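Local structure of DNA ligase (Archaeoglobus fulgidus, 3GDE) at residues Ala98-Lys103 with Tyr147-Leu153. The protein probably seals nicks in double-stranded DNA during replication, recombination and repair, using ATP to join 3'-hydroxyl and 5'-phosphate ends. Residues are numbered along the deposited sequence.
Sequences AEQLIK and YGLATPL
One side of helix 94-108, formed by A98, E99, I102 and K103, packs against the corner between helices 135-149 and 152-162, where A150 and T151 run extended (psi 148° and 162°). The nearest CA atoms are those of E99 and P152, 4.1 Å apart, and E99 CA makes a CA-H...O contact with P152 O at 3.4 Å. P152 is the bump: its ring rests in the shallow groove between E99, I102 and K103, with E99 CG 3.7 Å from P152 CB and K103 CA 3.7 Å from P152 CG. I102 (chi1 m, chi2 p) fills the hollow inside the corner. I102 CG2 lies 3.5 Å from A150 O and 3.7 Å from P152 CD, while I102 CD1 reaches Y147 CD2 at 4.2 Å. A98 CB lies 4.2 Å from CE2 of the Y147 ring, whose hydroxyl hydrogen-bonds T159. E99, extended (chi1 t, chi2 t), passes L153 (E99 OE2 to L153 CD1 4.0 Å) and forms a salt bridge with R156. T151 is the N-cap of helix 152-162 and forms a capping box with E154. No hydrogen bond crosses the interface; this is apolar helix-to-corner packing within the all-helical N-terminal DNA-binding domain of an ATP-dependent DNA ligase.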
loop_
_atom_site.group_PDB
_atom_site.type_symbol
_atom_site.label_atom_id
_atom_site.label_comp_id
_atom_site.label_asym_id
_atom_site.label_seq_id
_atom_site.Cartn_x
_atom_site.Cartn_y
_atom_site.Cartn_z
ATOM N N ALA A 98 21.005 8.291 -14.068
ATOM C CA ALA A 98 21.118 9.650 -13.552
ATOM C C ALA A 98 22.531 9.903 -12.997
ATOM O O ALA A 98 23.156 10.909 -13.337
ATOM C CB ALA A 98 20.051 9.923 -12.501
ATOM N N GLU A 99 23.028 8.968 -12.186
ATOM C CA GLU A 99 24.387 9.011 -11.658
ATOM C C GLU A 99 25.446 9.187 -12.759
ATOM O O GLU A 99 26.369 9.986 -12.625
ATOM C CB GLU A 99 24.681 7.754 -10.845
ATOM C CG GLU A 99 26.058 7.746 -10.178
ATOM C CD GLU A 99 26.473 6.371 -9.670
ATOM O OE1 GLU A 99 25.729 5.382 -9.871
ATOM O OE2 GLU A 99 27.559 6.272 -9.071
ATOM N N GLN A 100 25.280 8.443 -13.847
ATOM C CA GLN A 100 26.198 8.477 -14.970
ATOM C C GLN A 100 26.133 9.797 -15.727
ATOM O O GLN A 100 27.169 10.360 -16.076
ATOM C CB GLN A 100 25.933 7.290 -15.910
ATOM C CG GLN A 100 27.196 6.700 -16.510
ATOM C CD GLN A 100 28.311 6.525 -15.480
ATOM O OE1 GLN A 100 28.129 5.892 -14.431
ATOM N NE2 GLN A 100 29.472 7.097 -15.777
ATOM N N LEU A 101 24.928 10.296 -15.970
ATOM C CA LEU A 101 24.771 11.587 -16.650
ATOM C C LEU A 101 25.361 12.765 -15.861
ATOM O O LEU A 101 25.989 13.640 -16.437
ATOM C CB LEU A 101 23.303 11.862 -16.994
ATOM C CG LEU A 101 22.626 10.907 -17.987
ATOM C CD1 LEU A 101 21.179 11.305 -18.190
ATOM C CD2 LEU A 101 23.387 10.859 -19.338
ATOM N N ILE A 102 25.154 12.786 -14.548
ATOM C CA ILE A 102 25.692 13.856 -13.714
ATOM C C ILE A 102 27.219 13.740 -13.552
ATOM O O ILE A 102 27.920 14.750 -13.535
ATOM C CB ILE A 102 24.944 13.972 -12.352
ATOM C CG1 ILE A 102 23.698 14.860 -12.492
ATOM C CG2 ILE A 102 25.836 14.604 -11.284
ATOM C CD1 ILE A 102 22.538 14.267 -13.235
ATOM N N LYS A 103 27.721 12.510 -13.476
ATOM C CA LYS A 103 29.157 12.259 -13.434
ATOM C C LYS A 103 29.845 12.859 -14.658
ATOM O O LYS A 103 30.863 13.534 -14.533
ATOM C CB LYS A 103 29.447 10.761 -13.334
ATOM C CG LYS A 103 30.914 10.431 -13.097
ATOM C CD LYS A 103 31.150 8.935 -13.143
ATOM C CE LYS A 103 32.627 8.605 -13.370
ATOM N NZ LYS A 103 32.852 7.147 -13.617
ATOM N N TYR A 147 18.678 18.312 -10.076
ATOM C CA TYR A 147 19.718 17.527 -10.750
ATOM C C TYR A 147 20.958 18.353 -11.089
ATOM O O TYR A 147 22.061 17.817 -11.132
ATOM C CB TYR A 147 19.181 16.887 -12.037
ATOM C CG TYR A 147 18.372 15.630 -11.853
ATOM C CD1 TYR A 147 17.089 15.528 -12.383
ATOM C CD2 TYR A 147 18.893 14.526 -11.164
ATOM C CE1 TYR A 147 16.325 14.350 -12.232
ATOM C CE2 TYR A 147 18.147 13.353 -10.998
ATOM C CZ TYR A 147 16.869 13.275 -11.540
ATOM O OH TYR A 147 16.122 12.123 -11.396
ATOM N N GLY A 148 20.771 19.646 -11.351
ATOM C CA GLY A 148 21.886 20.569 -11.574
ATOM C C GLY A 148 22.762 20.810 -10.350
ATOM O O GLY A 148 23.924 21.173 -10.486
ATOM N N LEU A 149 22.212 20.603 -9.159
ATOM C CA LEU A 149 22.936 20.833 -7.896
ATOM C C LEU A 149 23.432 19.553 -7.209
ATOM O O LEU A 149 24.239 19.617 -6.274
ATOM C CB LEU A 149 22.048 21.607 -6.922
ATOM C CG LEU A 149 21.987 23.134 -6.820
ATOM C CD1 LEU A 149 22.740 23.889 -7.893
ATOM C CD2 LEU A 149 20.530 23.557 -6.777
ATOM N N ALA A 150 22.958 18.402 -7.674
ATOM C CA ALA A 150 23.202 17.124 -7.020
ATOM C C ALA A 150 24.516 16.453 -7.432
ATOM O O ALA A 150 24.975 16.606 -8.560
ATOM C CB ALA A 150 22.039 16.185 -7.284
ATOM N N THR A 151 25.121 15.711 -6.507
ATOM C CA THR A 151 26.234 14.822 -6.851
ATOM C C THR A 151 25.690 13.614 -7.645
ATOM O O THR A 151 24.488 13.358 -7.631
ATOM C CB THR A 151 27.003 14.330 -5.597
ATOM O OG1 THR A 151 26.170 13.477 -4.812
ATOM C CG2 THR A 151 27.498 15.511 -4.739
ATOM N N PRO A 152 26.566 12.894 -8.368
ATOM C CA PRO A 152 26.136 11.679 -9.063
ATOM C C PRO A 152 25.378 10.705 -8.150
ATOM O O PRO A 152 24.306 10.235 -8.522
ATOM C CB PRO A 152 27.464 11.074 -9.554
ATOM C CG PRO A 152 28.342 12.269 -9.775
ATOM C CD PRO A 152 28.001 13.180 -8.606
ATOM N N LEU A 153 25.908 10.443 -6.958
ATOM C CA LEU A 153 25.241 9.552 -5.998
ATOM C C LEU A 153 23.933 10.110 -5.434
ATOM O O LEU A 153 23.005 9.351 -5.128
ATOM C CB LEU A 153 26.196 9.194 -4.860
ATOM C CG LEU A 153 26.165 7.774 -4.312
ATOM C CD1 LEU A 153 26.007 6.714 -5.432
ATOM C CD2 LEU A 153 27.428 7.547 -3.524
#